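Local structure of muramidase (Trichobolus zukalii, 6ZMV) at residues A[7-12]-A[39-45]; A[80-84]-A[123-129]; A[130-136]-A[153-159]; A[174-180]-A[190-194]. The protein cleaves bacterial peptidoglycan as a fungal muramidase (lysozyme) of glycoside hydrolase family 25, probably hydrolysing the glycosidic bond that follows N-acetylmuramic acid. All blocks are in the same frame, centred on the assembly; numbering follows the deposited sequence.

Contact 1 of 4, residues A[7-12]-A[39-45]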
# COMPACT_ATOMS: atom_id res chain seq x y z
N ILE A 7 8.29 -4.22 2.48
CA ILE A 7 9.52 -4.76 1.85
C ILE A 7 9.28 -4.97 0.37
O ILE A 7 8.14 -4.94 -0.14
CB ILE A 7 9.93 -6.09 2.51
CG1 ILE A 7 8.81 -7.15 2.51
CG2 ILE A 7 10.44 -5.84 3.93
CD1 ILE A 7 9.17 -8.48 3.14
N SER A 8 10.38 -5.22 -0.32
CA SER A 8 10.44 -5.41 -1.77
C SER A 8 11.69 -6.23 -2.09
O SER A 8 12.38 -6.71 -1.20
CB SER A 8 10.47 -4.08 -2.46
OG SER A 8 11.72 -3.44 -2.28
N HIS A 9 12.03 -6.29 -3.36
CA HIS A 9 13.26 -6.94 -3.76
C HIS A 9 14.49 -6.23 -3.22
O HIS A 9 15.55 -6.84 -3.22
CB HIS A 9 13.33 -6.96 -5.30
CG HIS A 9 13.61 -5.68 -5.91
ND1 HIS A 9 12.64 -4.74 -6.17
CD2 HIS A 9 14.78 -5.19 -6.30
CE1 HIS A 9 13.24 -3.71 -6.80
NE2 HIS A 9 14.54 -3.96 -6.82
N TYR A 10 14.37 -5.00 -2.73
CA TYR A 10 15.51 -4.33 -2.03
C TYR A 10 15.91 -5.08 -0.76
O TYR A 10 17.01 -4.85 -0.27
CB TYR A 10 15.18 -2.87 -1.73
CG TYR A 10 15.25 -1.98 -2.95
CD1 TYR A 10 16.43 -1.76 -3.65
CD2 TYR A 10 14.14 -1.25 -3.36
CE1 TYR A 10 16.51 -0.86 -4.70
CE2 TYR A 10 14.21 -0.32 -4.38
CZ TYR A 10 15.38 -0.17 -5.08
OH TYR A 10 15.41 0.72 -6.10
N GLN A 11 15.05 -5.94 -0.26
CA GLN A 11 15.33 -6.88 0.88
C GLN A 11 15.30 -8.30 0.32
O GLN A 11 14.27 -8.99 0.38
CB GLN A 11 14.31 -6.69 2.01
CG GLN A 11 14.40 -5.35 2.67
CD GLN A 11 13.86 -4.19 1.89
OE1 GLN A 11 12.72 -4.25 1.39
NE2 GLN A 11 14.61 -3.12 1.82
N PRO A 12 16.40 -8.82 -0.25
CA PRO A 12 16.33 -10.15 -0.85
C PRO A 12 16.10 -11.29 0.15
O PRO A 12 15.61 -12.31 -0.26
CB PRO A 12 17.68 -10.34 -1.53
CG PRO A 12 18.51 -9.18 -1.07
CD PRO A 12 17.65 -8.10 -0.52
N ASP A 39 7.98 -7.81 -9.08
CA ASP A 39 9.07 -7.85 -8.10
C ASP A 39 9.48 -9.31 -7.95
O ASP A 39 8.66 -10.17 -7.56
CB ASP A 39 8.65 -7.21 -6.82
CG ASP A 39 9.74 -7.15 -5.79
OD1 ASP A 39 10.25 -8.25 -5.42
OD2 ASP A 39 10.05 -6.03 -5.32
N PRO A 40 10.78 -9.65 -8.16
CA PRO A 40 11.17 -11.07 -8.16
C PRO A 40 11.13 -11.77 -6.82
O PRO A 40 11.21 -13.00 -6.77
CB PRO A 40 12.53 -11.05 -8.78
CG PRO A 40 13.04 -9.69 -8.53
CD PRO A 40 11.87 -8.73 -8.59
N VAL A 41 11.03 -10.99 -5.77
CA VAL A 41 11.04 -11.56 -4.40
C VAL A 41 9.61 -11.64 -3.84
O VAL A 41 9.41 -12.10 -2.69
CB VAL A 41 12.04 -10.84 -3.49
CG1 VAL A 41 12.32 -11.59 -2.20
CG2 VAL A 41 13.33 -10.54 -4.21
N PHE A 42 8.61 -11.18 -4.59
CA PHE A 42 7.23 -11.14 -4.05
C PHE A 42 6.84 -12.48 -3.48
O PHE A 42 6.35 -12.57 -2.34
CB PHE A 42 6.24 -10.69 -5.13
CG PHE A 42 4.81 -10.84 -4.67
CD1 PHE A 42 4.24 -9.86 -3.90
CD2 PHE A 42 4.07 -11.99 -4.98
CE1 PHE A 42 2.95 -10.03 -3.42
CE2 PHE A 42 2.79 -12.16 -4.47
CZ PHE A 42 2.25 -11.18 -3.72
N SER A 43 6.96 -13.55 -4.26
CA SER A 43 6.44 -14.87 -3.82
C SER A 43 7.24 -15.35 -2.61
O SER A 43 6.67 -15.96 -1.66
CB SER A 43 6.44 -15.86 -4.92
OG SER A 43 5.55 -15.47 -5.93
N THR A 44 8.55 -15.13 -2.60
CA THR A 44 9.40 -15.50 -1.45
C THR A 44 8.89 -14.80 -0.19
O THR A 44 8.68 -15.44 0.87
CB THR A 44 10.87 -15.13 -1.65
OG1 THR A 44 11.35 -15.79 -2.84
CG2 THR A 44 11.79 -15.36 -0.46
N HIS A 45 8.67 -13.52 -0.27
CA HIS A 45 8.21 -12.74 0.88
C HIS A 45 6.81 -13.13 1.28
O HIS A 45 6.51 -13.27 2.48
CB HIS A 45 8.29 -11.27 0.56
CG HIS A 45 9.63 -10.65 0.47
ND1 HIS A 45 10.68 -11.09 1.24
CD2 HIS A 45 10.06 -9.58 -0.26
CE1 HIS A 45 11.74 -10.31 1.00
NE2 HIS A 45 11.39 -9.34 0.06
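The imidazole of His45 reaches from helix 42-51 into the turn made by Ser8 to Gln11, and most of its atoms meet a partner there. CB lies 3.9 Å from Ile7 CD1. The same methyl then sits over the middle of the ring, 3.5 Å from CG, a CH-pi contact only 11° off the ring normal, while Val41 CG1 covers the opposite face nearer the rim. A flat ring suits this slot between two branched aliphatic chains. At the far edge, CE1 is 2.9 Å from Gln11 O, and NE2 donates to Ser8 O at 3.1 Å, with the acceptor in the ring plane. That carbonyl is gripped from both faces, since Gln11 N, closing the type I turn, comes from the other side. The remaining nitrogen, ND1, is hydrogen-bonded to Tyr16 OH, which fixes the rotation of the ring.

Asp39 forms the second joint. Its OD2 takes His9 N on the syn lone pair at 2.8 Å and His9 ND1 from above the carboxylate plane at 3.0 Å. Both can reach the same oxygen because His9 CG lies between its backbone N and carbonyl carbon (chi1 73°), bringing ND1 round beside its own amide. Asp39 OD1 accepts from Val41 N at 2.9 Å, a capping bond in the turn before the helix; a short carboxylate can serve both segments. Val41 CG2 packs on His9 CA at 3.6 Å. The contact thus joins the start of helix 42-51 to the loop leaving strand 2-7, with Ser8 and Asp39 both resting on Lys30 of strand 26-33.

Contact 2 of 4, residues A[80-84]-A[123-129]. With SO4 (sulfate ion), chain G.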
# COMPACT_ATOMS: atom_id res chain seq x y z
N GLY A 80 -0.13 -10.70 -7.72
CA GLY A 80 0.11 -10.63 -6.28
C GLY A 80 -0.87 -9.74 -5.53
O GLY A 80 -0.85 -9.78 -4.29
N GLY A 81 -1.71 -8.99 -6.23
CA GLY A 81 -2.69 -8.11 -5.61
C GLY A 81 -4.02 -8.75 -5.31
O GLY A 81 -4.97 -8.03 -4.97
N GLY A 82 -4.15 -10.04 -5.42
CA GLY A 82 -5.41 -10.71 -5.17
C GLY A 82 -5.81 -10.53 -3.70
O GLY A 82 -4.96 -10.37 -2.78
N TRP A 83 -7.08 -10.63 -3.42
CA TRP A 83 -7.61 -10.54 -2.05
C TRP A 83 -8.74 -11.52 -1.90
O TRP A 83 -9.60 -11.61 -2.74
CB TRP A 83 -8.06 -9.12 -1.68
CG TRP A 83 -8.63 -9.03 -0.30
CD1 TRP A 83 -7.93 -8.89 0.88
CD2 TRP A 83 -10.01 -9.22 0.05
NE1 TRP A 83 -8.78 -9.03 1.94
CE2 TRP A 83 -10.06 -9.25 1.47
CE3 TRP A 83 -11.19 -9.46 -0.66
CZ2 TRP A 83 -11.25 -9.41 2.16
CZ3 TRP A 83 -12.36 -9.60 0.03
CH2 TRP A 83 -12.39 -9.57 1.42
N SER A 84 -8.72 -12.19 -0.75
CA SER A 84 -9.84 -13.01 -0.28
C SER A 84 -10.05 -12.75 1.20
O SER A 84 -9.09 -12.36 1.85
CB SER A 84 -9.64 -14.52 -0.50
OG SER A 84 -8.61 -15.01 0.35
N TYR A 123 -9.72 -2.22 -9.38
CA TYR A 123 -9.33 -3.13 -8.29
C TYR A 123 -10.56 -3.60 -7.50
O TYR A 123 -10.63 -4.81 -7.15
CB TYR A 123 -8.26 -2.47 -7.41
CG TYR A 123 -7.73 -3.43 -6.38
CD1 TYR A 123 -6.69 -4.28 -6.72
CD2 TYR A 123 -8.32 -3.53 -5.10
CE1 TYR A 123 -6.25 -5.22 -5.81
CE2 TYR A 123 -7.86 -4.46 -4.19
CZ TYR A 123 -6.84 -5.35 -4.56
OH TYR A 123 -6.35 -6.25 -3.60
N LYS A 124 -11.50 -2.71 -7.24
CA LYS A 124 -12.73 -3.05 -6.55
C LYS A 124 -13.51 -4.12 -7.30
O LYS A 124 -13.97 -5.07 -6.65
CB LYS A 124 -13.56 -1.78 -6.37
CG LYS A 124 -14.99 -1.90 -5.87
CD LYS A 124 -15.11 -2.27 -4.48
CE LYS A 124 -16.56 -2.20 -4.05
NZ LYS A 124 -16.72 -2.85 -2.72
N THR A 125 -13.70 -3.98 -8.61
CA THR A 125 -14.49 -5.02 -9.31
C THR A 125 -13.72 -6.32 -9.34
O THR A 125 -14.36 -7.38 -9.27
CB THR A 125 -14.95 -4.57 -10.69
OG1 THR A 125 -16.01 -5.46 -11.06
CG2 THR A 125 -13.86 -4.51 -11.71
N LEU A 126 -12.39 -6.29 -9.45
CA LEU A 126 -11.62 -7.56 -9.57
C LEU A 126 -11.59 -8.29 -8.22
O LEU A 126 -11.74 -9.54 -8.21
CB LEU A 126 -10.20 -7.22 -10.00
CG LEU A 126 -10.06 -6.75 -11.43
CD1 LEU A 126 -8.62 -6.29 -11.68
CD2 LEU A 126 -10.50 -7.81 -12.44
N SER A 127 -11.35 -7.55 -7.13
CA SER A 127 -11.10 -8.16 -5.80
C SER A 127 -12.36 -8.24 -4.93
O SER A 127 -12.33 -9.05 -3.98
CB SER A 127 -10.04 -7.39 -5.05
OG SER A 127 -10.58 -6.19 -4.52
N GLY A 128 -13.32 -7.36 -5.16
CA GLY A 128 -14.45 -7.17 -4.25
C GLY A 128 -14.33 -6.03 -3.30
O GLY A 128 -15.37 -5.64 -2.74
N ARG A 129 -13.17 -5.41 -3.18
CA ARG A 129 -13.00 -4.33 -2.23
C ARG A 129 -12.05 -3.28 -2.77
O ARG A 129 -11.28 -3.51 -3.70
CB ARG A 129 -12.62 -4.82 -0.86
CG ARG A 129 -11.21 -5.36 -0.82
CD ARG A 129 -10.92 -5.96 0.56
NE ARG A 129 -10.98 -4.98 1.65
CZ ARG A 129 -10.70 -5.24 2.90
NH1 ARG A 129 -10.71 -4.26 3.80
NH2 ARG A 129 -10.37 -6.46 3.24
S SO4 G . -14.83 -2.35 0.78
O1 SO4 G . -14.78 -2.03 -0.62
O2 SO4 G . -13.47 -2.29 1.20
O3 SO4 G . -15.60 -1.31 1.43
O4 SO4 G . -15.37 -3.67 1.05
O HOH W 1 -4.87 -8.04 -1.64
O HOH W 2 -12.05 -11.76 -3.68
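Tyr123 OH donates to Gly81 O over 2.6 Å, and the same hydroxyl is hydrogen-bonded to Gly92 N and accepts from a water, so a phenol at the end of a rigid ring ties helix 109-127 to the loop 80-84. Gly81 has no side chain to come between; a CB would lie against the ring's CE1 edge.

The indole of Trp83 is crossed by Arg129. Arg129 CD lies over the six-membered ring, 3.5 Å from its centroid, and the bend at chi3 (-63°) turns the guanidinium almost perpendicular to the indole, its edge toward the ring and NH2 3.3 Å from Trp83 CZ2. The cation-pi component is off-centre. Both polar ends look to helix 197-205: Trp83 NE1 donates to Ala204 O, Arg129 NH2 to Leu203 O. Replacing Trp83 by an alanine would probably leave the arginine chain without its supporting face and Ala204 O without its stronger donor.

Ser127 OG accepts from Arg129 N at 3.0 Å, an ST turn, while Gly128 takes the positive phi (98°) that ends the helix. Such helix-to-strand loops line the N-terminal ends of the strands in a TIM-type barrel, the end away from the catalytic face.

Contact 3 of 4, residues A[130-136]-A[153-159]. With SO4 (sulfate ion), chain G.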
# COMPACT_ATOMS: atom_id res chain seq x y z
N TYR A 130 -12.17 -2.12 -2.20
CA TYR A 130 -11.28 -1.01 -2.54
C TYR A 130 -9.86 -1.27 -2.05
O TYR A 130 -9.66 -1.84 -0.97
CB TYR A 130 -11.83 0.29 -1.97
CG TYR A 130 -13.06 0.78 -2.71
CD1 TYR A 130 -12.92 1.31 -3.99
CD2 TYR A 130 -14.30 0.79 -2.13
CE1 TYR A 130 -13.99 1.78 -4.70
CE2 TYR A 130 -15.39 1.29 -2.83
CZ TYR A 130 -15.25 1.78 -4.12
OH TYR A 130 -16.29 2.31 -4.87
N PRO A 131 -8.86 -0.80 -2.79
CA PRO A 131 -7.49 -0.87 -2.34
C PRO A 131 -7.23 0.19 -1.29
O PRO A 131 -7.93 1.19 -1.18
CB PRO A 131 -6.69 -0.60 -3.60
CG PRO A 131 -7.57 0.39 -4.34
CD PRO A 131 -8.99 -0.02 -4.04
N MET A 132 -6.12 0.01 -0.60
CA MET A 132 -5.52 1.10 0.20
C MET A 132 -4.75 2.03 -0.74
O MET A 132 -4.25 1.57 -1.79
CB MET A 132 -4.58 0.53 1.26
CG MET A 132 -5.20 -0.61 2.06
SD MET A 132 -4.42 -1.02 3.60
CE MET A 132 -2.90 -1.72 2.96
N ILE A 133 -4.62 3.28 -0.36
CA ILE A 133 -3.81 4.29 -1.10
C ILE A 133 -2.68 4.72 -0.20
O ILE A 133 -2.97 5.25 0.91
CB ILE A 133 -4.64 5.46 -1.59
CG1 ILE A 133 -5.66 4.97 -2.62
CG2 ILE A 133 -3.75 6.53 -2.15
CD1 ILE A 133 -6.68 6.06 -3.01
N TYR A 134 -1.45 4.60 -0.66
CA TYR A 134 -0.25 5.10 0.01
C TYR A 134 0.13 6.42 -0.60
O TYR A 134 0.22 6.55 -1.84
CB TYR A 134 0.90 4.10 -0.15
CG TYR A 134 2.25 4.61 0.29
CD1 TYR A 134 3.03 5.37 -0.57
CD2 TYR A 134 2.78 4.27 1.51
CE1 TYR A 134 4.28 5.79 -0.18
CE2 TYR A 134 4.02 4.72 1.91
CZ TYR A 134 4.79 5.48 1.07
OH TYR A 134 6.04 5.89 1.44
N THR A 135 0.41 7.38 0.25
CA THR A 135 0.88 8.70 -0.19
C THR A 135 1.58 9.39 0.96
O THR A 135 1.26 9.16 2.14
CB THR A 135 -0.29 9.57 -0.73
OG1 THR A 135 0.17 10.79 -1.30
CG2 THR A 135 -1.37 9.83 0.29
N GLY A 136 2.41 10.37 0.62
CA GLY A 136 2.78 11.42 1.57
C GLY A 136 1.81 12.58 1.48
O GLY A 136 1.08 12.71 0.51
N THR A 153 -13.78 5.51 0.89
CA THR A 153 -13.71 4.19 0.27
C THR A 153 -12.37 3.48 0.42
O THR A 153 -12.37 2.29 0.67
CB THR A 153 -14.05 4.28 -1.21
OG1 THR A 153 -13.27 5.28 -1.85
CG2 THR A 153 -15.53 4.56 -1.41
N CYS A 154 -11.26 4.19 0.27
CA CYS A 154 -9.93 3.58 0.24
C CYS A 154 -9.17 3.89 1.49
O CYS A 154 -8.93 5.05 1.80
CB CYS A 154 -9.18 4.13 -0.95
SG CYS A 154 -9.92 3.78 -2.57
N PRO A 155 -8.75 2.87 2.28
CA PRO A 155 -7.95 3.17 3.47
C PRO A 155 -6.67 3.90 3.12
O PRO A 155 -6.02 3.58 2.11
CB PRO A 155 -7.58 1.80 4.03
CG PRO A 155 -8.77 0.95 3.57
CD PRO A 155 -9.07 1.45 2.18
N LEU A 156 -6.31 4.90 3.92
CA LEU A 156 -5.11 5.73 3.72
C LEU A 156 -3.92 5.12 4.42
O LEU A 156 -3.96 4.86 5.63
CB LEU A 156 -5.38 7.14 4.22
CG LEU A 156 -4.19 8.08 4.27
CD1 LEU A 156 -3.65 8.36 2.87
CD2 LEU A 156 -4.53 9.35 4.98
N VAL A 157 -2.83 4.94 3.68
CA VAL A 157 -1.50 4.62 4.23
C VAL A 157 -0.67 5.88 4.07
O VAL A 157 -0.38 6.29 2.94
CB VAL A 157 -0.86 3.40 3.59
CG1 VAL A 157 0.45 3.06 4.26
CG2 VAL A 157 -1.84 2.21 3.62
N LEU A 158 -0.41 6.58 5.16
CA LEU A 158 0.22 7.90 5.14
C LEU A 158 1.69 7.79 5.53
O LEU A 158 2.02 7.26 6.60
CB LEU A 158 -0.49 8.81 6.10
CG LEU A 158 -0.07 10.27 6.13
CD1 LEU A 158 -0.13 10.94 4.77
CD2 LEU A 158 -0.91 11.04 7.12
N ALA A 159 2.56 8.30 4.68
CA ALA A 159 4.00 8.32 4.96
C ALA A 159 4.38 9.65 5.57
O ALA A 159 4.14 10.67 4.95
CB ALA A 159 4.79 8.06 3.71
S SO4 G . -14.83 -2.35 0.78
O1 SO4 G . -14.78 -2.03 -0.62
O2 SO4 G . -13.47 -2.29 1.20
O3 SO4 G . -15.60 -1.31 1.43
O4 SO4 G . -15.37 -3.67 1.05
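Val157 lies at the apolar centre, its two methyls dividing the neighbours between them. CG2 meets Met132 CB at 4.0 Å, and CG1, pointing anti to the backbone N (chi1 -176°), touches the edge of the Tyr134 ring at CD2, 3.8 Å away. Met93 closes on all three, and Ile177 on Met132 and Val157, so this face looks into the barrel; a beta-branched valine fills the space without crowding the strand. On the other face Ile133 CD1 packs on Cys154 CB at 3.8 Å, and Thr135 CG2 touches Leu156 CD1.

Between these layers the parallel ladder is regular: Ile133 N to Pro155 O (2.9 Å), Val157 N to Ile133 O, Thr135 N to Val157 O and Ala159 N to Thr135 O. The strands run 18° apart. Pro131 O, just before the ladder, is buried without a partner.

At the outer edge Thr153 CB sits over one face of the Tyr130 ring, 3.7 Å from its centroid, with Cys154 SG oblique to it. A serine in place of Tyr130 would probably uncover Thr153 and open a gap beside the cysteine. The backbone N of Tyr130 donates at 3.1 Å to O1 of a sulfate probably from the crystallisation liquor, and Lys124 NZ binds the same ion. At the other end, Tyr134 OH stands 3.4 Å from Ala159 CB and bonds to Gln179 and a glycerol. With helix 137-144 as the crossover, strands 132-136 and 156-159 form a beta-alpha-beta unit, the building block of the TIM barrel, whose C-terminal strand ends carry the active site in this fold.

Contact 4 of 4, residues A[174-180]-A[190-194]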
# COMPACT_ATOMS: atom_id res chain seq x y z
N TYR A 174 -8.43 10.06 9.12
CA TYR A 174 -7.31 9.43 9.82
C TYR A 174 -6.65 8.53 8.81
O TYR A 174 -7.25 8.09 7.83
CB TYR A 174 -7.76 8.59 11.03
CG TYR A 174 -8.88 7.64 10.68
CD1 TYR A 174 -10.21 8.02 10.68
CD2 TYR A 174 -8.57 6.35 10.29
CE1 TYR A 174 -11.19 7.15 10.28
CE2 TYR A 174 -9.55 5.48 9.84
CZ TYR A 174 -10.86 5.88 9.84
OH TYR A 174 -11.82 5.01 9.44
N GLN A 175 -5.38 8.24 9.07
CA GLN A 175 -4.65 7.19 8.34
C GLN A 175 -5.01 5.83 8.96
O GLN A 175 -5.09 5.70 10.17
CB GLN A 175 -3.15 7.45 8.40
CG GLN A 175 -2.39 6.92 9.62
CD GLN A 175 -2.68 7.53 10.97
OE1 GLN A 175 -2.18 7.00 12.02
NE2 GLN A 175 -3.35 8.63 10.98
N THR A 176 -5.17 4.84 8.11
CA THR A 176 -5.30 3.44 8.54
C THR A 176 -3.94 2.88 8.95
O THR A 176 -3.84 2.10 9.94
CB THR A 176 -6.03 2.65 7.47
OG1 THR A 176 -7.35 3.17 7.33
CG2 THR A 176 -6.08 1.19 7.78
N ILE A 177 -2.91 3.18 8.20
CA ILE A 177 -1.52 2.77 8.48
C ILE A 177 -0.67 4.02 8.35
O ILE A 177 -0.88 4.81 7.42
CB ILE A 177 -1.07 1.59 7.58
CG1 ILE A 177 -1.93 0.34 7.79
CG2 ILE A 177 0.42 1.29 7.75
CD1 ILE A 177 -1.82 -0.70 6.71
N TRP A 178 0.32 4.16 9.21
CA TRP A 178 1.36 5.18 9.17
C TRP A 178 2.70 4.53 8.85
O TRP A 178 3.15 3.68 9.63
CB TRP A 178 1.38 5.86 10.52
CG TRP A 178 2.39 6.92 10.75
CD1 TRP A 178 3.09 7.66 9.85
CD2 TRP A 178 2.85 7.36 12.02
NE1 TRP A 178 3.91 8.56 10.47
CE2 TRP A 178 3.79 8.39 11.82
CE3 TRP A 178 2.55 6.96 13.34
CZ2 TRP A 178 4.47 8.98 12.89
CZ3 TRP A 178 3.16 7.61 14.38
CH2 TRP A 178 4.09 8.63 14.16
N GLN A 179 3.35 4.95 7.80
CA GLN A 179 4.73 4.57 7.48
C GLN A 179 5.60 5.64 8.12
O GLN A 179 5.64 6.78 7.63
CB GLN A 179 4.97 4.42 5.99
CG GLN A 179 6.33 3.80 5.70
CD GLN A 179 6.70 3.93 4.23
OE1 GLN A 179 6.93 5.06 3.75
NE2 GLN A 179 6.63 2.80 3.56
N PHE A 180 6.28 5.30 9.19
CA PHE A 180 6.93 6.34 10.05
C PHE A 180 8.45 6.37 9.97
O PHE A 180 9.02 7.32 10.47
CB PHE A 180 6.50 6.19 11.50
CG PHE A 180 6.85 4.89 12.15
CD1 PHE A 180 8.07 4.78 12.83
CD2 PHE A 180 5.99 3.79 12.18
CE1 PHE A 180 8.38 3.62 13.50
CE2 PHE A 180 6.30 2.63 12.87
CZ PHE A 180 7.50 2.54 13.51
N SER A 190 9.23 0.98 8.24
CA SER A 190 8.43 0.68 9.45
C SER A 190 7.02 1.22 9.26
O SER A 190 6.84 2.40 8.89
CB SER A 190 9.03 1.34 10.65
OG SER A 190 10.36 0.86 10.91
N ASP A 191 6.04 0.43 9.65
CA ASP A 191 4.63 0.81 9.59
C ASP A 191 3.94 0.58 10.95
O ASP A 191 4.34 -0.27 11.71
CB ASP A 191 3.90 0.04 8.50
CG ASP A 191 4.45 0.31 7.11
OD1 ASP A 191 4.24 1.42 6.61
OD2 ASP A 191 5.12 -0.59 6.55
N SER A 192 2.87 1.34 11.16
CA SER A 192 2.02 1.17 12.36
C SER A 192 0.54 1.26 11.96
O SER A 192 0.13 2.27 11.35
CB SER A 192 2.34 2.25 13.37
OG SER A 192 1.61 2.07 14.57
N PHE A 193 -0.20 0.23 12.28
CA PHE A 193 -1.63 0.24 12.03
C PHE A 193 -2.34 1.00 13.15
O PHE A 193 -2.01 0.83 14.32
CB PHE A 193 -2.13 -1.19 11.93
CG PHE A 193 -3.63 -1.32 11.95
CD1 PHE A 193 -4.37 -1.10 10.80
CD2 PHE A 193 -4.29 -1.59 13.14
CE1 PHE A 193 -5.74 -1.16 10.81
CE2 PHE A 193 -5.68 -1.61 13.17
CZ PHE A 193 -6.39 -1.43 12.00
N ASN A 194 -3.33 1.77 12.75
CA ASN A 194 -4.12 2.65 13.66
C ASN A 194 -5.24 1.88 14.36
O ASN A 194 -6.38 1.83 13.91
CB ASN A 194 -4.63 3.79 12.82
CG ASN A 194 -5.28 4.91 13.60
OD1 ASN A 194 -5.65 4.68 14.75
ND2 ASN A 194 -5.51 6.06 13.03
O HOH W 3 -1.01 4.47 12.63
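A beta hairpin, strands 177-181 and 189-193, brings Trp178 opposite Ser192 as a hydrogen-bonded antiparallel pair. Trp178 N donates to Ser192 O at 2.9 Å and Ser192 N returns a bond to Trp178 O. Further bonds join Phe180 N to Ser190 O and Asn194 N to Thr176 O, extending the pairing to both ends.

Asn194 adds a side-chain bond at the open end. Its CG is anti to the backbone N (chi1 -171°), which carries ND2 across to Gln175 O at 2.9 Å, with the acceptor near the amide plane; a water links Gln175 OE1 to Ser192 O alongside. The short amide thereby continues the ladder where the strand has ended.

Ile177, Gln179, Asp191 and Phe193 share one face. Ile177 CG1 meets the edge of the Phe193 ring at CD1, 4.1 Å away, and Ile177 CG2 lies 3.8 Å from Asp191 CB. Phe193 also packs on Leu200 and Leu203 of helix 197-205, where a large flat ring can cover both leucines while its edge meets Ile177. In the GH25 barrel this antiparallel hairpin follows a run of parallel strands: strand 177-181 pairs parallel with 156-159, and 189-193 pairs antiparallel with 2-7, closing the circle.

Gln179 reaches further along the same face. Its CB touches Asp191 OD1 at 3.1 Å, and its amide extends to Tyr134, Tyr161 and Asp6, using both oxygen and nitrogen. Near the end of the strand the Phe180 ring has Ser190 CB over one face, 3.7 Å from its centroid, and turns its edge toward Asp191 C.

All four contacts belong to one single-chain barrel and follow one another along the sequence without interleaving. Contacts 3 and 4 are closest, their centres about 10 Å apart, because strands 156-159 and 177-181 are neighbours in the curled sheet; Leu156 O and Thr176 N probably bond across that seam. Contact 2, about 15 Å from contact 3, leads into it directly: helix 109-127 precedes strand 132-136, and both contacts touch the same sulfate. Contact 1 lies about 21 Å from each of the others by centres, yet Phe42 packs on Gly80 of contact 2. Contacts 3 and 4 pair strands of the barrel, while contacts 1 and 2 fix loops against helices 42-51 and 109-127; contacts 2 and 4 lie on opposite sides of the chain's centre.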